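Long-range contacts in UDP-glucose 4-epimerase (Brucella ovis, PDB 4WOK), which probably interconverts UDP-glucose and UDP-galactose by inverting the sugar at C4, using a bound NAD as its cofactor: residues A[91-96]-A[148-153]; A[102-107]-A[155-160]. The protein carries 2 engineered substitutions. All coordinates share one frame; numbering follows the deposited sequence.

Contact 1 (A[91-96]-A[148-153]). With NAD (nicotinamide-adenine-dinucleotide), chain B.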
loop_
_atom_site.group_PDB
_atom_site.type_symbol
_atom_site.label_atom_id
_atom_site.label_comp_id
_atom_site.label_asym_id
_atom_site.label_seq_id
_atom_site.Cartn_x
_atom_site.Cartn_y
_atom_site.Cartn_z
ATOM N N GLU A 91 -11.425 9.419 -6.324
ATOM C CA GLU A 91 -10.785 10.418 -7.154
ATOM C C GLU A 91 -10.582 9.864 -8.571
ATOM O O GLU A 91 -10.673 10.621 -9.535
ATOM C CB GLU A 91 -9.455 10.859 -6.552
ATOM C CG GLU A 91 -8.899 12.136 -7.156
ATOM C CD GLU A 91 -7.448 12.363 -6.802
ATOM O OE1 GLU A 91 -6.750 11.373 -6.483
ATOM O OE2 GLU A 91 -6.998 13.529 -6.858
ATOM N N SER A 92 -10.339 8.553 -8.697
ATOM C CA SER A 92 -10.013 7.956 -10.007
ATOM C C SER A 92 -11.216 7.896 -10.966
ATOM O O SER A 92 -11.039 7.998 -12.181
ATOM C CB SER A 92 -9.408 6.540 -9.842
ATOM O OG SER A 92 -10.397 5.535 -9.648
ATOM N N VAL A 93 -12.430 7.741 -10.437
ATOM C CA VAL A 93 -13.628 7.704 -11.290
ATOM C C VAL A 93 -13.914 9.081 -11.891
ATOM O O VAL A 93 -14.293 9.193 -13.054
ATOM C CB VAL A 93 -14.862 7.199 -10.509
ATOM C CG1 VAL A 93 -16.149 7.400 -11.305
ATOM C CG2 VAL A 93 -14.687 5.729 -10.155
ATOM N N GLU A 94 -13.700 10.130 -11.102
ATOM C CA GLU A 94 -14.004 11.490 -11.536
ATOM C C GLU A 94 -12.828 12.134 -12.262
ATOM O O GLU A 94 -13.014 13.051 -13.065
ATOM C CB GLU A 94 -14.415 12.356 -10.335
ATOM N N ASP A 95 -11.621 11.646 -11.984
ATOM C CA ASP A 95 -10.392 12.202 -12.560
ATOM C C ASP A 95 -9.525 11.047 -13.065
ATOM O O ASP A 95 -8.456 10.789 -12.519
ATOM C CB ASP A 95 -9.646 13.042 -11.499
ATOM C CG ASP A 95 -8.421 13.815 -12.043
ATOM O OD1 ASP A 95 -8.037 13.692 -13.233
ATOM O OD2 ASP A 95 -7.817 14.558 -11.229
ATOM N N PRO A 96 -9.996 10.323 -14.095
ATOM C CA PRO A 96 -9.166 9.211 -14.583
ATOM C C PRO A 96 -7.872 9.703 -15.211
ATOM O O PRO A 96 -6.875 8.971 -15.205
ATOM C CB PRO A 96 -10.062 8.529 -15.626
ATOM C CG PRO A 96 -11.031 9.624 -16.068
ATOM C CD PRO A 96 -11.279 10.413 -14.806
ATOM N N ILE A 148 -13.040 -2.416 -11.452
ATOM C CA ILE A 148 -14.264 -1.705 -11.789
ATOM C C ILE A 148 -14.107 -0.195 -11.619
ATOM O O ILE A 148 -15.090 0.541 -11.675
ATOM C CB ILE A 148 -15.454 -2.222 -10.946
ATOM C CG1 ILE A 148 -15.031 -2.437 -9.499
ATOM C CG2 ILE A 148 -15.983 -3.542 -11.516
ATOM C CD1 ILE A 148 -15.399 -1.305 -8.594
ATOM N N ASN A 149 -12.870 0.264 -11.429
ATOM C CA ASN A 149 -12.575 1.701 -11.425
ATOM C C ASN A 149 -11.183 1.985 -11.999
ATOM O O ASN A 149 -10.333 1.078 -12.073
ATOM C CB ASN A 149 -12.706 2.287 -10.013
ATOM C CG ASN A 149 -11.837 1.576 -8.996
ATOM O OD1 ASN A 149 -10.623 1.482 -9.159
ATOM N ND2 ASN A 149 -12.457 1.091 -7.920
ATOM N N PRO A 150 -10.948 3.234 -12.432
ATOM C CA PRO A 150 -9.664 3.522 -13.094
ATOM C C PRO A 150 -8.441 3.255 -12.214
ATOM O O PRO A 150 -7.385 2.886 -12.742
ATOM C CB PRO A 150 -9.785 5.012 -13.440
ATOM C CG PRO A 150 -11.268 5.172 -13.736
ATOM C CD PRO A 150 -11.937 4.302 -12.671
ATOM N N TYR A 151 -8.571 3.429 -10.903
ATOM C CA TYR A 151 -7.456 3.118 -10.017
ATOM C C TYR A 151 -7.043 1.656 -10.162
ATOM O O TYR A 151 -5.878 1.374 -10.444
ATOM C CB TYR A 151 -7.801 3.418 -8.562
ATOM C CG TYR A 151 -6.762 2.896 -7.587
ATOM C CD1 TYR A 151 -5.491 3.465 -7.527
ATOM C CD2 TYR A 151 -7.049 1.836 -6.730
ATOM C CE1 TYR A 151 -4.539 2.994 -6.641
ATOM C CE2 TYR A 151 -6.098 1.362 -5.831
ATOM C CZ TYR A 151 -4.847 1.948 -5.795
ATOM O OH TYR A 151 -3.890 1.487 -4.919
ATOM N N GLY A 152 -7.995 0.738 -9.978
ATOM C CA GLY A 152 -7.738 -0.677 -10.197
ATOM C C GLY A 152 -7.241 -0.952 -11.608
ATOM O O GLY A 152 -6.318 -1.731 -11.816
ATOM N N ARG A 153 -7.847 -0.289 -12.587
ATOM C CA ARG A 153 -7.468 -0.432 -13.987
ATOM C C ARG A 153 -5.997 -0.096 -14.203
ATOM O O ARG A 153 -5.254 -0.820 -14.858
ATOM C CB ARG A 153 -8.338 0.482 -14.851
ATOM C CG ARG A 153 -8.308 0.194 -16.339
ATOM C CD ARG A 153 -9.525 -0.630 -16.750
ATOM N NE ARG A 153 -9.152 -2.005 -17.050
ATOM C CZ ARG A 153 -9.986 -3.036 -17.019
ATOM N NH1 ARG A 153 -9.530 -4.248 -17.312
ATOM N NH2 ARG A 153 -11.265 -2.859 -16.689
HETATM P PA NAD B . 1.239 7.982 -0.077
HETATM O O1A NAD B . 0.578 8.986 -1.002
HETATM O O2A NAD B . 1.528 8.238 1.373
HETATM O O5B NAD B . 2.811 7.745 -0.767
HETATM C C5B NAD B . 2.815 8.051 -2.144
HETATM C C4B NAD B . 4.210 8.682 -2.392
HETATM O O4B NAD B . 4.471 8.777 -3.799
HETATM C C3B NAD B . 4.077 10.098 -1.820
HETATM O O3B NAD B . 5.215 10.342 -1.032
HETATM C C2B NAD B . 4.051 10.975 -3.097
HETATM O O2B NAD B . 4.628 12.199 -2.863
HETATM C C1B NAD B . 4.938 10.113 -4.068
HETATM N N9A NAD B . 4.587 10.331 -5.485
HETATM C C8A NAD B . 3.317 10.297 -6.101
HETATM N N7A NAD B . 3.381 10.509 -7.420
HETATM C C5A NAD B . 4.747 10.694 -7.669
HETATM C C6A NAD B . 5.458 10.965 -8.859
HETATM N N6A NAD B . 4.789 11.103 -10.053
HETATM N N1A NAD B . 6.805 11.090 -8.822
HETATM C C2A NAD B . 7.426 10.955 -7.605
HETATM N N3A NAD B . 6.873 10.706 -6.383
HETATM C C4A NAD B . 5.513 10.575 -6.475
HETATM O O3 NAD B . 0.378 6.683 -0.472
HETATM P PN NAD B . 0.740 5.305 0.291
HETATM O O1N NAD B . 2.049 5.186 1.018
HETATM O O2N NAD B . -0.579 4.830 0.793
HETATM O O5D NAD B . 0.806 4.068 -0.914
HETATM C C5D NAD B . 1.796 4.255 -1.799
HETATM C C4D NAD B . 1.778 3.017 -2.696
HETATM O O4D NAD B . 1.009 1.941 -2.018
HETATM C C3D NAD B . 0.995 3.333 -3.987
HETATM O O3D NAD B . 1.578 2.553 -4.981
HETATM C C2D NAD B . -0.400 2.809 -3.629
HETATM O O2D NAD B . -1.156 2.410 -4.702
HETATM C C1D NAD B . 0.050 1.507 -2.925
HETATM N N1N NAD B . -1.159 0.935 -2.144
HETATM C C2N NAD B . -1.542 1.597 -0.980
HETATM C C3N NAD B . -2.647 1.086 -0.251
HETATM C C7N NAD B . -3.074 1.794 1.008
HETATM O O7N NAD B . -4.010 1.355 1.682
HETATM N N7N NAD B . -2.396 2.936 1.385
HETATM C C4N NAD B . -3.317 -0.045 -0.723
HETATM C C5N NAD B . -2.908 -0.681 -1.895
HETATM C C6N NAD B . -1.814 -0.176 -2.613
#

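Contact 2 (A[102-107]-A[155-160]). With NAD (nicotinamide-adenine-dinucleotide), chain B.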
loop_
_atom_site.group_PDB
_atom_site.type_symbol
_atom_site.label_atom_id
_atom_site.label_comp_id
_atom_site.label_asym_id
_atom_site.label_seq_id
_atom_site.Cartn_x
_atom_site.Cartn_y
_atom_site.Cartn_z
ATOM N N ASN A 102 -0.252 9.421 -13.920
ATOM C CA ASN A 102 0.677 9.091 -12.836
ATOM C C ASN A 102 0.987 7.598 -12.788
ATOM O O ASN A 102 2.146 7.185 -12.678
ATOM C CB ASN A 102 0.106 9.547 -11.487
ATOM C CG ASN A 102 1.166 10.166 -10.560
ATOM O OD1 ASN A 102 2.069 10.890 -11.005
ATOM N ND2 ASN A 102 1.037 9.900 -9.257
ATOM N N ASN A 103 -0.043 6.775 -12.877
ATOM C CA ASN A 103 0.143 5.346 -12.651
ATOM C C ASN A 103 0.595 4.534 -13.860
ATOM O O ASN A 103 1.329 3.555 -13.708
ATOM C CB ASN A 103 -1.141 4.750 -12.115
ATOM C CG ASN A 103 -1.554 5.370 -10.797
ATOM O OD1 ASN A 103 -0.919 6.320 -10.315
ATOM N ND2 ASN A 103 -2.615 4.833 -10.196
ATOM N N VAL A 104 0.152 4.912 -15.055
ATOM C CA VAL A 104 0.604 4.223 -16.263
ATOM C C VAL A 104 1.794 4.965 -16.875
ATOM O O VAL A 104 2.865 4.392 -17.018
ATOM C CB VAL A 104 -0.532 4.077 -17.303
ATOM C CG1 VAL A 104 -0.032 3.336 -18.560
ATOM C CG2 VAL A 104 -1.713 3.327 -16.669
ATOM N N GLY A 105 1.612 6.232 -17.232
ATOM C CA GLY A 105 2.729 7.033 -17.722
ATOM C C GLY A 105 3.911 7.089 -16.754
ATOM O O GLY A 105 5.069 6.921 -17.161
ATOM N N GLY A 106 3.635 7.325 -15.474
ATOM C CA GLY A 106 4.696 7.396 -14.477
ATOM C C GLY A 106 5.436 6.071 -14.335
ATOM O O GLY A 106 6.668 6.026 -14.243
ATOM N N THR A 107 4.696 4.973 -14.281
ATOM C CA THR A 107 5.353 3.673 -14.173
ATOM C C THR A 107 6.172 3.373 -15.431
ATOM O O THR A 107 7.279 2.850 -15.339
ATOM C CB THR A 107 4.321 2.552 -13.915
ATOM O OG1 THR A 107 3.717 2.784 -12.635
ATOM C CG2 THR A 107 5.004 1.163 -13.915
ATOM N N LYS A 155 -3.521 0.112 -12.004
ATOM C CA LYS A 155 -2.612 -0.819 -11.306
ATOM C C LYS A 155 -2.441 -2.120 -12.103
ATOM O O LYS A 155 -1.354 -2.679 -12.173
ATOM C CB LYS A 155 -3.135 -1.137 -9.891
ATOM C CG LYS A 155 -3.041 0.039 -8.921
ATOM C CD LYS A 155 -1.568 0.393 -8.683
ATOM C CE LYS A 155 -1.388 1.510 -7.653
ATOM N NZ LYS A 155 0.092 1.684 -7.362
ATOM N N LEU A 156 -3.530 -2.607 -12.687
ATOM C CA LEU A 156 -3.478 -3.798 -13.529
ATOM C C LEU A 156 -2.614 -3.570 -14.774
ATOM O O LEU A 156 -1.834 -4.438 -15.173
ATOM C CB LEU A 156 -4.893 -4.206 -13.944
ATOM C CG LEU A 156 -5.014 -5.462 -14.810
ATOM C CD1 LEU A 156 -4.397 -6.648 -14.082
ATOM C CD2 LEU A 156 -6.478 -5.741 -15.142
ATOM N N ILE A 157 -2.768 -2.403 -15.389
ATOM C CA ILE A 157 -1.970 -2.055 -16.571
ATOM C C ILE A 157 -0.487 -2.063 -16.214
ATOM O O ILE A 157 0.325 -2.607 -16.955
ATOM C CB ILE A 157 -2.365 -0.675 -17.141
ATOM C CG1 ILE A 157 -3.778 -0.722 -17.726
ATOM C CG2 ILE A 157 -1.335 -0.201 -18.183
ATOM C CD1 ILE A 157 -4.359 0.664 -18.007
ATOM N N ALA A 158 -0.137 -1.494 -15.063
ATOM C CA ALA A 158 1.257 -1.538 -14.624
ATOM C C ALA A 158 1.753 -2.974 -14.422
ATOM O O ALA A 158 2.892 -3.288 -14.750
ATOM C CB ALA A 158 1.442 -0.741 -13.346
ATOM N N GLU A 159 0.906 -3.849 -13.886
ATOM C CA GLU A 159 1.318 -5.246 -13.731
ATOM C C GLU A 159 1.651 -5.873 -15.094
ATOM O O GLU A 159 2.679 -6.529 -15.251
ATOM C CB GLU A 159 0.235 -6.070 -13.023
ATOM C CG GLU A 159 0.004 -5.675 -11.563
ATOM C CD GLU A 159 -0.808 -6.706 -10.792
ATOM O OE1 GLU A 159 -1.338 -7.643 -11.426
ATOM O OE2 GLU A 159 -0.914 -6.582 -9.552
ATOM N N HIS A 160 0.785 -5.664 -16.078
ATOM C CA HIS A 160 1.023 -6.226 -17.408
ATOM C C HIS A 160 2.210 -5.562 -18.095
ATOM O O HIS A 160 2.917 -6.208 -18.862
ATOM C CB HIS A 160 -0.225 -6.099 -18.278
ATOM C CG HIS A 160 -1.324 -7.024 -17.869
ATOM N ND1 HIS A 160 -2.654 -6.676 -17.925
ATOM C CD2 HIS A 160 -1.284 -8.287 -17.386
ATOM C CE1 HIS A 160 -3.389 -7.687 -17.498
ATOM N NE2 HIS A 160 -2.582 -8.674 -17.161
HETATM P PA NAD B . 1.239 7.982 -0.077
HETATM O O1A NAD B . 0.578 8.986 -1.002
HETATM O O2A NAD B . 1.528 8.238 1.373
HETATM O O5B NAD B . 2.811 7.745 -0.767
HETATM C C5B NAD B . 2.815 8.051 -2.144
HETATM C C4B NAD B . 4.210 8.682 -2.392
HETATM O O4B NAD B . 4.471 8.777 -3.799
HETATM C C3B NAD B . 4.077 10.098 -1.820
HETATM O O3B NAD B . 5.215 10.342 -1.032
HETATM C C2B NAD B . 4.051 10.975 -3.097
HETATM O O2B NAD B . 4.628 12.199 -2.863
HETATM C C1B NAD B . 4.938 10.113 -4.068
HETATM N N9A NAD B . 4.587 10.331 -5.485
HETATM C C8A NAD B . 3.317 10.297 -6.101
HETATM N N7A NAD B . 3.381 10.509 -7.420
HETATM C C5A NAD B . 4.747 10.694 -7.669
HETATM C C6A NAD B . 5.458 10.965 -8.859
HETATM N N6A NAD B . 4.789 11.103 -10.053
HETATM N N1A NAD B . 6.805 11.090 -8.822
HETATM C C2A NAD B . 7.426 10.955 -7.605
HETATM N N3A NAD B . 6.873 10.706 -6.383
HETATM C C4A NAD B . 5.513 10.575 -6.475
HETATM O O3 NAD B . 0.378 6.683 -0.472
HETATM P PN NAD B . 0.740 5.305 0.291
HETATM O O1N NAD B . 2.049 5.186 1.018
HETATM O O2N NAD B . -0.579 4.830 0.793
HETATM O O5D NAD B . 0.806 4.068 -0.914
HETATM C C5D NAD B . 1.796 4.255 -1.799
HETATM C C4D NAD B . 1.778 3.017 -2.696
HETATM O O4D NAD B . 1.009 1.941 -2.018
HETATM C C3D NAD B . 0.995 3.333 -3.987
HETATM O O3D NAD B . 1.578 2.553 -4.981
HETATM C C2D NAD B . -0.400 2.809 -3.629
HETATM O O2D NAD B . -1.156 2.410 -4.702
HETATM C C1D NAD B . 0.050 1.507 -2.925
HETATM N N1N NAD B . -1.159 0.935 -2.144
HETATM C C2N NAD B . -1.542 1.597 -0.980
HETATM C C3N NAD B . -2.647 1.086 -0.251
HETATM C C7N NAD B . -3.074 1.794 1.008
HETATM O O7N NAD B . -4.010 1.355 1.682
HETATM N N7N NAD B . -2.396 2.936 1.385
HETATM C C4N NAD B . -3.317 -0.045 -0.723
HETATM C C5N NAD B . -2.908 -0.681 -1.895
HETATM C C6N NAD B . -1.814 -0.176 -2.613
HETATM O O HOH W 1 1.614 2.817 -9.904
#

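Contact 1 (A[91-96]-A[148-153])
The ring of P150 lies against the backbone of S92, its CG packed 3.2 Å from the carbonyl oxygen S92 O, a van der Waals contact, while its CD rests 3.6 Å from the hydroxyl S92 OG. Apolar contacts flank the ring: V93 CG2 reaches P150 CD at 4.0 Å and also meets N149 CB, and P96 CB touches P150 CG. S92 supplies the polar part. Its OG stands between its own backbone N and carbonyl carbon (chi1 81°), from where it takes a weak, bent hydrogen bond from Y151 N at 3.1 Å; the same hydroxyl is also bonded to V89 O, one turn earlier in its helix. The amide of G152 is held from within its own segment. N149 is the N-cap of helix 150-169, and its OD1 accepts G152 N at 2.9 Å in a nearly straight bond of 177°. The first turn of the helix is thus held firmly at G152 N by its own cap and only weakly at Y151 N by S92. Y151, with CG anti to its backbone N (chi1 170°), leads its ring away from 91-96 toward the nicotinamide ribose, where Y151 OH hydrogen-bonds NAD O2D at 2.9 Å. Y151 and K155, one turn apart, match the YxxxK motif of extended short-chain dehydrogenases/reductases, the family of the UDP-glucose 4-epimerases, consistent with a place at the active site.

Contact 2 (A[102-107]-A[155-160])
V104 holds CG1 anti to its backbone N (chi1 -179°), and I157 sets CG2 in the same relation to its own N, so that the two branches meet at 3.8 Å with the side chains crossing at about a right angle. A little further along, T107 CG2 packs on A158 CB at 4.1 Å; the small A158 side chain fits where the axes come within 8.8 Å of each other, only 23° from parallel. The T107 hydroxyl faces its own helix, T107 OG1 donating to N103 O at 2.7 Å, and is also hydrogen-bonded to H82 NE2. Helices 96-116 and 150-169 are neighbours on the parallel sheet of a Rossmann fold, where strands 79-82, 121-125 and 172-177 are joined through them by successive beta-alpha-beta crossovers; A158 and K155 also touch F124 of strand 121-125. At the cofactor end the two helices hold different parts of NAD. N102 reads the adenine with both ends of its amide: N102 OD1 accepts from NAD N6A at 2.9 Å, while N102 ND2 donates to NAD N7A at 3.0 Å. K155, bent at chi2 and extended beyond it, brings NZ to the nicotinamide ribose, where K155 NZ donates to NAD O3D at 2.9 Å and weakly to NAD O2D. S125 O is another partner of NZ, and a water accepts from the lysine while donating weakly to T107 OG1.

Overall arrangement
From the N terminus, the chain reaches helix 89-94 after strand 79-82, then turns into helix 96-116, passes through strand 121-125 and enters helix 150-169. Contact 1 closes the loop from 91-96 to 148-153, and contact 2 closes the one from 102-107 to 155-160; because the segments alternate along the chain, the two loops cross. Helix 150-169 serves both: its beginning is set against helix 89-94 and its next turns against helix 96-116. The centres of the contacts are 12 Å apart, and Y151 CD1 packs on N103 ND2 between them. Together they tie three successive helices together, two of which, 96-116 and 150-169, reach the NAD.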